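Side-chain contacts in uncharacterized protein lp_2664 (PDB 2PJQ), which is of unknown function but carries an HD domain, so it is probably a metal-dependent phosphohydrolase: residues D211-K214 against A215-A219; Y143-H147 against V148-I152; N177-Y180 against E181-K185; A188-T192 against D193-A197. All coordinates share one frame; numbering follows the deposited sequence.

How the interactions relate
All four contacts are local, each lying along one continuous run of chain. Interaction 1 lies within a helix and interaction 3 runs along the end of one, through a pi-type turn. Interaction 2 closes a helix and interaction 4 joins two. Interaction 1 is farthest from the chain's centre, about 28 Å centre to centre. There it touches interaction 2 through Phe213 and Ile152, and both reach the second subunit. Interaction 3 is nearest, at about 14 Å. It is largely aromatic, with no exposed residue among those that touch, and it meets interaction 1 through Tyr180 and Lys214. Interaction 4 follows it closely in sequence. Backbone bonds and aspartate acceptors dominate there, whereas interaction 2 relies on a glycine turn.

Interaction 1: residues D211-K214 against A215-A219; sequences DQFK and AEWTA
Residues 211-214 and 215-219 form successive turns of the C-terminal alpha-helix, 204-219. Four backbone N-H groups bond to the carbonyl four residues earlier. Ala215 N reaches Asp211 O at 2.9 Å, and Glu216 N reaches Gln212 O at 3.0 Å. Trp217 N and Thr218 N bond likewise to Phe213 O and Lys214 O. Phe213 and Trp217 lie side by side on one helix face and point the same way. Each has CG opposite its own backbone N (chi1 179° and 175°), which sends both rings off in the same direction. Phe213 CE1 meets Trp217 CE3 at 4.0 Å, and the rings meet obliquely. The Trp217 ring also makes an edge-to-face pair with Tyr153. Phe213 packs on Ile176 and on Ala135 of the second subunit. Gln212 and Glu216 cross at about a right angle. Both lie at the subunit interface, Gln212 packing on Val205 of the second subunit. The stronger partner of Glu216 is across that interface, where OE2 accepts a hydrogen bond from Ala135 N of the second subunit. Within the helix, Gln212 NE2 gives Glu216 OE2 only a weak bond of 3.2 Å, bent to 124° at the hydrogen.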
loop_
_atom_site.group_PDB
_atom_site.type_symbol
_atom_site.label_atom_id
_atom_site.label_comp_id
_atom_site.label_asym_id
_atom_site.label_seq_id
_atom_site.Cartn_x
_atom_site.Cartn_y
_atom_site.Cartn_z
ATOM N N ASP B 211 -3.627 4.984 13.853
ATOM C CA ASP B 211 -4.148 4.601 15.153
ATOM C C ASP B 211 -4.805 3.226 15.077
ATOM O O ASP B 211 -4.392 2.298 15.773
ATOM C CB ASP B 211 -5.104 5.684 15.665
ATOM C CG ASP B 211 -4.356 6.941 16.119
ATOM O OD1 ASP B 211 -3.104 6.949 16.033
ATOM O OD2 ASP B 211 -4.998 7.914 16.565
ATOM N N GLN B 212 -5.807 3.073 14.223
ATOM C CA GLN B 212 -6.449 1.772 14.081
ATOM C C GLN B 212 -5.451 0.667 13.718
ATOM O O GLN B 212 -5.662 -0.497 14.047
ATOM C CB GLN B 212 -7.548 1.835 13.028
ATOM C CG GLN B 212 -8.893 2.164 13.616
ATOM C CD GLN B 212 -9.200 1.284 14.799
ATOM O OE1 GLN B 212 -9.026 1.691 15.952
ATOM N NE2 GLN B 212 -9.635 0.053 14.526
ATOM N N PHE B 213 -4.367 1.030 13.040
ATOM C CA PHE B 213 -3.358 0.053 12.655
ATOM C C PHE B 213 -2.591 -0.464 13.878
ATOM O O PHE B 213 -2.273 -1.650 13.960
ATOM C CB PHE B 213 -2.381 0.666 11.633
ATOM C CG PHE B 213 -1.284 -0.275 11.195
ATOM C CD1 PHE B 213 -0.173 -0.498 12.001
ATOM C CD2 PHE B 213 -1.372 -0.948 9.978
ATOM C CE1 PHE B 213 0.841 -1.383 11.607
ATOM C CE2 PHE B 213 -0.369 -1.834 9.570
ATOM C CZ PHE B 213 0.740 -2.049 10.386
ATOM N N LYS B 214 -2.303 0.418 14.830
ATOM C CA LYS B 214 -1.561 0.019 16.021
ATOM C C LYS B 214 -2.480 -0.569 17.070
ATOM O O LYS B 214 -2.036 -1.295 17.958
ATOM C CB LYS B 214 -0.788 1.207 16.584
ATOM C CG LYS B 214 0.048 1.865 15.516
ATOM C CD LYS B 214 1.439 2.196 15.985
ATOM C CE LYS B 214 1.458 3.460 16.786
ATOM N NZ LYS B 214 2.873 3.787 17.059
ATOM N N ALA B 215 -3.765 -0.260 16.968
ATOM C CA ALA B 215 -4.734 -0.805 17.908
ATOM C C ALA B 215 -4.959 -2.277 17.546
ATOM O O ALA B 215 -4.985 -3.145 18.418
ATOM C CB ALA B 215 -6.049 -0.025 17.826
ATOM N N GLU B 216 -5.106 -2.532 16.243
ATOM C CA GLU B 216 -5.332 -3.869 15.678
ATOM C C GLU B 216 -4.106 -4.776 15.812
ATOM O O GLU B 216 -4.226 -5.968 16.093
ATOM C CB GLU B 216 -5.736 -3.741 14.198
ATOM C CG GLU B 216 -7.174 -3.249 14.007
ATOM C CD GLU B 216 -7.557 -2.926 12.556
ATOM O OE1 GLU B 216 -7.178 -3.669 11.624
ATOM O OE2 GLU B 216 -8.272 -1.926 12.354
ATOM N N TRP B 217 -2.928 -4.205 15.615
ATOM C CA TRP B 217 -1.694 -4.963 15.721
ATOM C C TRP B 217 -1.488 -5.429 17.158
ATOM O O TRP B 217 -1.200 -6.604 17.387
ATOM C CB TRP B 217 -0.517 -4.101 15.257
ATOM C CG TRP B 217 0.822 -4.734 15.439
ATOM C CD1 TRP B 217 1.445 -5.006 16.625
ATOM C CD2 TRP B 217 1.739 -5.111 14.409
ATOM N NE1 TRP B 217 2.695 -5.521 16.398
ATOM C CE2 TRP B 217 2.904 -5.598 15.043
ATOM C CE3 TRP B 217 1.697 -5.082 13.012
ATOM C CZ2 TRP B 217 4.018 -6.052 14.327
ATOM C CZ3 TRP B 217 2.807 -5.532 12.301
ATOM C CH2 TRP B 217 3.949 -6.009 12.961
ATOM N N THR B 218 -1.627 -4.508 18.115
ATOM C CA THR B 218 -1.470 -4.844 19.527
ATOM C C THR B 218 -2.570 -5.816 19.945
ATOM O O THR B 218 -2.284 -6.842 20.563
ATOM C CB THR B 218 -1.562 -3.595 20.443
ATOM O OG1 THR B 218 -0.324 -2.872 20.411
ATOM C CG2 THR B 218 -1.874 -4.009 21.883
ATOM N N ALA B 219 -3.821 -5.493 19.611
ATOM C CA ALA B 219 -4.942 -6.357 19.966
ATOM C C ALA B 219 -4.485 -7.781 19.739
ATOM O O ALA B 219 -4.390 -8.568 20.682
ATOM C CB ALA B 219 -6.161 -6.046 19.108
#

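Interaction 2: residues Y143-H147 against V148-I152; sequences YYSGH and VGEKI
The end of helix 134-148 fits a Schellman motif, though both of its defining bonds are weak. Gly149 has positive phi (92°) and turns the chain out of the helix. The defining bonds run from Glu150 N to Ser145 O, at 3.1 Å, and from Gly149 N to Gly146 O. Ser145 O also receives Gly149 N, at 2.8 Å. Val148 N bonds to Tyr144 O at 2.8 Å, one residue before the shared carbonyl. Glu150 CB points back at the helix and lies 3.9 Å from Ser145 CB. These two positions usually make an apolar contact in this motif; here only the CB atoms meet. Ser145 OG has two possible acceptors, Glu150 OE1 at 3.4 Å and Ala141 O. Either bond would be weak. Val148 CG2 sits over a face of the ring of Tyr144, one turn earlier, 3.9 Å from the centroid in a CH-pi contact. Tyr144 has CG opposite its backbone N (chi1 176°), which brings the ring under this methyl. CG2 lies nearest CZ, toward the hydroxyl end. After the turn, Lys151 and Ile152 make backbone hydrogen bonds with Ala175 and Ile176, at the start of helix 175-183. Glu150 O accepts a hydrogen bond from Tyr143 OH of the second subunit, so this helix end also lies at the dimer interface.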
loop_
_atom_site.group_PDB
_atom_site.type_symbol
_atom_site.label_atom_id
_atom_site.label_comp_id
_atom_site.label_asym_id
_atom_site.label_seq_id
_atom_site.Cartn_x
_atom_site.Cartn_y
_atom_site.Cartn_z
ATOM N N TYR B 143 1.536 1.860 -0.938
ATOM C CA TYR B 143 1.663 1.297 -2.277
ATOM C C TYR B 143 3.114 1.391 -2.719
ATOM O O TYR B 143 3.584 0.607 -3.542
ATOM C CB TYR B 143 0.757 2.050 -3.231
ATOM C CG TYR B 143 0.861 1.600 -4.648
ATOM C CD1 TYR B 143 1.880 2.071 -5.481
ATOM C CD2 TYR B 143 -0.073 0.715 -5.182
ATOM C CE1 TYR B 143 1.959 1.678 -6.822
ATOM C CE2 TYR B 143 -0.003 0.316 -6.519
ATOM C CZ TYR B 143 1.009 0.803 -7.329
ATOM O OH TYR B 143 1.047 0.438 -8.648
ATOM N N TYR B 144 3.825 2.361 -2.158
ATOM C CA TYR B 144 5.230 2.555 -2.460
ATOM C C TYR B 144 6.068 1.514 -1.711
ATOM O O TYR B 144 7.042 0.969 -2.247
ATOM C CB TYR B 144 5.656 3.952 -2.037
ATOM C CG TYR B 144 7.131 4.207 -2.227
ATOM C CD1 TYR B 144 7.677 4.348 -3.499
ATOM C CD2 TYR B 144 7.984 4.278 -1.134
ATOM C CE1 TYR B 144 9.031 4.550 -3.662
ATOM C CE2 TYR B 144 9.323 4.476 -1.289
ATOM C CZ TYR B 144 9.848 4.612 -2.543
ATOM O OH TYR B 144 11.200 4.804 -2.681
ATOM N N SER B 145 5.680 1.246 -0.469
ATOM C CA SER B 145 6.368 0.278 0.372
ATOM C C SER B 145 6.264 -1.105 -0.241
ATOM O O SER B 145 7.191 -1.911 -0.113
ATOM C CB SER B 145 5.754 0.247 1.763
ATOM O OG SER B 145 5.601 1.556 2.255
ATOM N N GLY B 146 5.130 -1.386 -0.881
ATOM C CA GLY B 146 4.966 -2.671 -1.527
ATOM C C GLY B 146 6.001 -2.718 -2.635
ATOM O O GLY B 146 6.840 -3.629 -2.728
ATOM N N HIS B 147 5.944 -1.690 -3.466
ATOM C CA HIS B 147 6.855 -1.551 -4.582
ATOM C C HIS B 147 8.330 -1.731 -4.197
ATOM O O HIS B 147 9.059 -2.496 -4.826
ATOM C CB HIS B 147 6.649 -0.176 -5.219
ATOM C CG HIS B 147 7.644 0.156 -6.285
ATOM N ND1 HIS B 147 7.784 -0.592 -7.431
ATOM C CD2 HIS B 147 8.556 1.152 -6.373
ATOM C CE1 HIS B 147 8.739 -0.072 -8.180
ATOM N NE2 HIS B 147 9.226 0.987 -7.560
ATOM N N VAL B 148 8.766 -1.044 -3.156
ATOM C CA VAL B 148 10.162 -1.111 -2.765
ATOM C C VAL B 148 10.523 -2.284 -1.859
ATOM O O VAL B 148 11.687 -2.656 -1.768
ATOM C CB VAL B 148 10.590 0.234 -2.094
ATOM C CG1 VAL B 148 11.892 0.066 -1.318
ATOM C CG2 VAL B 148 10.749 1.301 -3.151
ATOM N N GLY B 149 9.542 -2.874 -1.192
ATOM C CA GLY B 149 9.852 -3.982 -0.307
ATOM C C GLY B 149 10.108 -3.552 1.130
ATOM O O GLY B 149 10.535 -4.346 1.964
ATOM N N GLU B 150 9.837 -2.286 1.415
ATOM C CA GLU B 150 10.017 -1.699 2.735
ATOM C C GLU B 150 9.206 -2.449 3.782
ATOM O O GLU B 150 8.333 -3.237 3.452
ATOM C CB GLU B 150 9.544 -0.256 2.675
ATOM C CG GLU B 150 10.276 0.744 3.525
ATOM C CD GLU B 150 9.688 2.126 3.336
ATOM O OE1 GLU B 150 8.551 2.344 3.814
ATOM O OE2 GLU B 150 10.345 2.980 2.695
ATOM N N LYS B 151 9.491 -2.187 5.049
ATOM C CA LYS B 151 8.772 -2.823 6.148
ATOM C C LYS B 151 7.562 -1.957 6.558
ATOM O O LYS B 151 7.651 -0.725 6.607
ATOM C CB LYS B 151 9.729 -2.999 7.321
ATOM C CG LYS B 151 9.250 -3.931 8.416
ATOM C CD LYS B 151 10.307 -4.035 9.504
ATOM C CE LYS B 151 11.632 -4.545 8.943
ATOM N NZ LYS B 151 12.732 -4.415 9.938
ATOM N N ILE B 152 6.436 -2.586 6.870
ATOM C CA ILE B 152 5.253 -1.813 7.224
ATOM C C ILE B 152 5.281 -1.213 8.616
ATOM O O ILE B 152 4.837 -0.086 8.811
ATOM C CB ILE B 152 3.952 -2.650 7.107
ATOM C CG1 ILE B 152 3.901 -3.365 5.759
ATOM C CG2 ILE B 152 2.731 -1.733 7.216
ATOM C CD1 ILE B 152 2.756 -4.348 5.629
#

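Interaction 3: residues N177-Y180 against E181-K185; sequences NHFY and EKLFK
Phe179 O is gripped by two backbone N-H groups of the next turn. Phe184 N binds it at 2.8 Å, five residues on, and Lys182 N adds a weak bond. His178 O is shared in a similar way, by Lys182 N at 2.7 Å and more weakly by Leu183 N. These bonds mark a wider, pi-type turn at residues 181-183, near the end of helix 175-183. The extended Lys185 chain runs back along the turn, and its NZ bonds to Glu181 O at 2.6 Å.

The widened turn brings Phe184 beside both Phe179 and Tyr180, and the three form an aromatic cluster. Phe184 CG lies opposite its carbonyl carbon (chi1 -82°), which puts the ring over Phe179 CB, 3.8 Å from the centroid. The Phe179 ring then turns an edge to that ring in an offset edge-to-face pair, with planes at 61°. Phe184 points an edge at the face of Tyr180. That pair is T-shaped, with planes at 90° and centroids 5.5 Å apart. Leu183 CD1 lies over one face of Phe179, 4.0 Å from the centroid. On another side of the helix, the Lys182 chain runs alongside the His178 ring, with CD 3.7 Å from CE1.

Helices 134-148 and 204-219 pack against Phe179, and His207 stacks on Phe184. Glu181 has its salt bridge outside the turn, to Arg160. The chemistry is therefore divided. Aromatic and aliphatic groups join this helix to its neighbours, while the shared carbonyls take up the N-H groups of the irregular turn and Arg160 probably balances the carboxylate charge.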
loop_
_atom_site.group_PDB
_atom_site.type_symbol
_atom_site.label_atom_id
_atom_site.label_comp_id
_atom_site.label_asym_id
_atom_site.label_seq_id
_atom_site.Cartn_x
_atom_site.Cartn_y
_atom_site.Cartn_z
ATOM N N ASN B 177 6.111 4.638 10.262
ATOM C CA ASN B 177 6.980 5.727 10.696
ATOM C C ASN B 177 6.972 6.930 9.745
ATOM O O ASN B 177 7.275 8.062 10.145
ATOM C CB ASN B 177 8.420 5.232 10.874
ATOM C CG ASN B 177 8.591 4.294 12.068
ATOM O OD1 ASN B 177 7.781 4.275 13.002
ATOM N ND2 ASN B 177 9.669 3.524 12.046
ATOM N N HIS B 178 6.620 6.687 8.487
ATOM C CA HIS B 178 6.585 7.753 7.501
ATOM C C HIS B 178 5.523 8.793 7.827
ATOM O O HIS B 178 5.719 9.977 7.572
ATOM C CB HIS B 178 6.358 7.182 6.099
ATOM C CG HIS B 178 6.790 8.110 5.010
ATOM N ND1 HIS B 178 7.964 8.834 5.080
ATOM C CD2 HIS B 178 6.203 8.457 3.841
ATOM C CE1 HIS B 178 8.076 9.589 4.003
ATOM N NE2 HIS B 178 7.021 9.380 3.236
ATOM N N PHE B 179 4.394 8.360 8.382
ATOM C CA PHE B 179 3.349 9.311 8.742
ATOM C C PHE B 179 3.916 10.180 9.852
ATOM O O PHE B 179 3.907 11.400 9.758
ATOM C CB PHE B 179 2.076 8.602 9.222
ATOM C CG PHE B 179 1.370 7.837 8.147
ATOM C CD1 PHE B 179 1.846 6.609 7.724
ATOM C CD2 PHE B 179 0.267 8.368 7.514
ATOM C CE1 PHE B 179 1.228 5.916 6.679
ATOM C CE2 PHE B 179 -0.356 7.681 6.465
ATOM C CZ PHE B 179 0.131 6.457 6.052
ATOM N N TYR B 180 4.438 9.540 10.890
ATOM C CA TYR B 180 5.016 10.266 12.010
ATOM C C TYR B 180 6.161 11.148 11.558
ATOM O O TYR B 180 6.202 12.332 11.888
ATOM C CB TYR B 180 5.522 9.292 13.079
ATOM C CG TYR B 180 4.425 8.676 13.919
ATOM C CD1 TYR B 180 3.570 9.480 14.671
ATOM C CD2 TYR B 180 4.210 7.290 13.926
ATOM C CE1 TYR B 180 2.521 8.926 15.404
ATOM C CE2 TYR B 180 3.162 6.726 14.658
ATOM C CZ TYR B 180 2.321 7.552 15.387
ATOM O OH TYR B 180 1.242 7.020 16.052
ATOM N N GLU B 181 7.079 10.560 10.798
ATOM C CA GLU B 181 8.267 11.251 10.296
ATOM C C GLU B 181 8.041 12.335 9.248
ATOM O O GLU B 181 8.836 13.278 9.142
ATOM C CB GLU B 181 9.247 10.226 9.716
ATOM C CG GLU B 181 9.848 9.307 10.746
ATOM C CD GLU B 181 10.703 8.222 10.138
ATOM O OE1 GLU B 181 11.439 8.499 9.165
ATOM O OE2 GLU B 181 10.654 7.085 10.648
ATOM N N LYS B 182 6.969 12.198 8.465
ATOM C CA LYS B 182 6.697 13.148 7.398
ATOM C C LYS B 182 5.239 13.543 7.223
ATOM O O LYS B 182 4.820 14.579 7.721
ATOM C CB LYS B 182 7.255 12.601 6.074
ATOM C CG LYS B 182 7.048 13.525 4.869
ATOM C CD LYS B 182 8.054 13.278 3.754
ATOM C CE LYS B 182 7.695 14.061 2.506
ATOM N NZ LYS B 182 6.789 13.286 1.593
ATOM N N LEU B 183 4.478 12.718 6.514
ATOM C CA LEU B 183 3.060 12.971 6.224
ATOM C C LEU B 183 2.189 13.703 7.260
ATOM O O LEU B 183 1.310 14.483 6.883
ATOM C CB LEU B 183 2.391 11.649 5.853
ATOM C CG LEU B 183 3.217 10.860 4.834
ATOM C CD1 LEU B 183 2.457 9.607 4.389
ATOM C CD2 LEU B 183 3.539 11.768 3.650
ATOM N N PHE B 184 2.414 13.452 8.550
ATOM C CA PHE B 184 1.637 14.114 9.603
ATOM C C PHE B 184 2.024 15.581 9.798
ATOM O O PHE B 184 1.335 16.308 10.511
ATOM C CB PHE B 184 1.797 13.389 10.953
ATOM C CG PHE B 184 0.908 12.169 11.134
ATOM C CD1 PHE B 184 -0.122 11.873 10.240
ATOM C CD2 PHE B 184 1.108 11.320 12.222
ATOM C CE1 PHE B 184 -0.934 10.738 10.430
ATOM C CE2 PHE B 184 0.311 10.188 12.423
ATOM C CZ PHE B 184 -0.715 9.896 11.529
ATOM N N LYS B 185 3.115 16.019 9.173
ATOM C CA LYS B 185 3.574 17.412 9.319
ATOM C C LYS B 185 3.283 18.291 8.108
ATOM O O LYS B 185 3.323 19.515 8.192
ATOM C CB LYS B 185 5.078 17.470 9.581
ATOM C CG LYS B 185 5.545 16.559 10.671
ATOM C CD LYS B 185 7.051 16.409 10.602
ATOM C CE LYS B 185 7.563 15.318 11.538
ATOM N NZ LYS B 185 8.951 14.868 11.141
#

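Interaction 4: residues A188-T192 against D193-A197; sequences ALMNT and DTAKA
Thr192 O accepts two backbone N-H groups from the first turn of helix 193-198. The bond from Lys196 N is 3.0 Å long and nearly straight, 169° at the hydrogen. The bond from Ala195 N is weak, at 3.2 Å and 128°. Thr192 is the N-cap residue, but its side chain makes no capping bond. Its extended backbone instead aims the carbonyl into the new helix.

The linker is also held from outside. Asp126 of helix 119-130 accepts both Asn191 N and Thr192 N, one on each carboxylate oxygen. Thr194 OG1 bonds to Asp48 OD2, which ties the new helix to helix 32-49.

Around these bonds Met190, Thr192 and Ala195 are buried. Thr192 CB lies 3.7 Å from Ala195 CB, in the first turn of the helix. The selenomethionine Met190 sends CB and CG toward the helix. Its CG meets Ala195 CB, and CB lies 4.0 Å from Lys196 CG. The chain then bends at chi2 (51°) and chi3, and its end leads away from the helix. Lys196 extends back along the linker, and its CE passes 3.6 Å from Met190 O. Ala195 packs on Leu130 as well, and Thr192 on Leu45 and Glu49.

Helix 186-189 ends before Met190, and three residues later helix 193-198 begins. This is a short helix-to-helix corner in an all-helical fold, with Thr192 in the extended backbone conformation usual for an N-cap residue. It packs on helices 32-49 and 119-130, which fall in the range matched to the HD domain family.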
loop_
_atom_site.group_PDB
_atom_site.type_symbol
_atom_site.label_atom_id
_atom_site.label_comp_id
_atom_site.label_asym_id
_atom_site.label_seq_id
_atom_site.Cartn_x
_atom_site.Cartn_y
_atom_site.Cartn_z
ATOM N N ALA B 188 0.840 21.447 8.126
ATOM C CA ALA B 188 1.214 22.569 8.955
ATOM C C ALA B 188 2.222 23.343 8.140
ATOM O O ALA B 188 2.393 24.544 8.331
ATOM C CB ALA B 188 1.838 22.076 10.255
ATOM N N LEU B 189 2.868 22.634 7.219
ATOM C CA LEU B 189 3.892 23.217 6.369
ATOM C C LEU B 189 3.312 23.764 5.072
ATOM O O LEU B 189 3.986 24.464 4.321
ATOM C CB LEU B 189 4.985 22.179 6.078
ATOM C CG LEU B 189 5.813 21.723 7.293
ATOM C CD1 LEU B 189 6.913 20.732 6.902
ATOM C CD2 LEU B 189 6.427 22.936 7.923
HETATM N N MSE B 190 2.057 23.450 4.812
HETATM C CA MSE B 190 1.397 23.919 3.612
HETATM C C MSE B 190 1.636 25.438 3.521
HETATM O O MSE B 190 1.617 26.133 4.539
HETATM C CB MSE B 190 -0.100 23.599 3.727
HETATM C CG MSE B 190 -0.753 23.096 2.465
HETATM SE SE MSE B 190 0.183 21.620 1.644
HETATM C CE MSE B 190 -0.154 20.204 2.920
ATOM N N ASN B 191 1.861 25.955 2.316
ATOM C CA ASN B 191 2.105 27.385 2.124
ATOM C C ASN B 191 0.836 28.192 1.820
ATOM O O ASN B 191 0.520 29.157 2.514
ATOM C CB ASN B 191 3.088 27.599 0.974
ATOM C CG ASN B 191 4.446 27.016 1.246
ATOM O OD1 ASN B 191 5.130 27.433 2.174
ATOM N ND2 ASN B 191 4.852 26.051 0.431
ATOM N N THR B 192 0.135 27.796 0.759
ATOM C CA THR B 192 -1.098 28.448 0.300
ATOM C C THR B 192 -2.229 28.454 1.331
ATOM O O THR B 192 -2.434 27.473 2.037
ATOM C CB THR B 192 -1.659 27.739 -0.939
ATOM O OG1 THR B 192 -0.601 27.084 -1.648
ATOM C CG2 THR B 192 -2.352 28.744 -1.842
ATOM N N ASP B 193 -2.988 29.543 1.410
ATOM C CA ASP B 193 -4.088 29.562 2.366
ATOM C C ASP B 193 -5.124 28.543 1.937
ATOM O O ASP B 193 -5.676 27.824 2.770
ATOM C CB ASP B 193 -4.738 30.944 2.464
ATOM C CG ASP B 193 -4.062 31.836 3.493
ATOM O OD1 ASP B 193 -3.462 31.285 4.446
ATOM O OD2 ASP B 193 -4.144 33.081 3.362
ATOM N N THR B 194 -5.374 28.482 0.632
ATOM C CA THR B 194 -6.348 27.550 0.080
ATOM C C THR B 194 -5.961 26.110 0.380
ATOM O O THR B 194 -6.819 25.238 0.527
ATOM C CB THR B 194 -6.454 27.692 -1.438
ATOM O OG1 THR B 194 -6.970 28.984 -1.765
ATOM C CG2 THR B 194 -7.374 26.627 -2.008
ATOM N N ALA B 195 -4.662 25.871 0.477
ATOM C CA ALA B 195 -4.175 24.537 0.728
ATOM C C ALA B 195 -4.292 24.183 2.190
ATOM O O ALA B 195 -4.756 23.097 2.524
ATOM C CB ALA B 195 -2.736 24.410 0.257
ATOM N N LYS B 196 -3.869 25.088 3.067
ATOM C CA LYS B 196 -3.953 24.827 4.502
ATOM C C LYS B 196 -5.348 24.328 4.790
ATOM O O LYS B 196 -5.540 23.400 5.555
ATOM C CB LYS B 196 -3.711 26.103 5.315
ATOM C CG LYS B 196 -2.281 26.579 5.347
ATOM C CD LYS B 196 -2.147 27.773 6.267
ATOM C CE LYS B 196 -0.701 28.239 6.357
ATOM N NZ LYS B 196 -0.508 29.297 7.398
ATOM N N ALA B 197 -6.325 24.948 4.150
ATOM C CA ALA B 197 -7.714 24.572 4.355
ATOM C C ALA B 197 -7.956 23.148 3.877
ATOM O O ALA B 197 -8.535 22.325 4.593
ATOM C CB ALA B 197 -8.634 25.539 3.617
#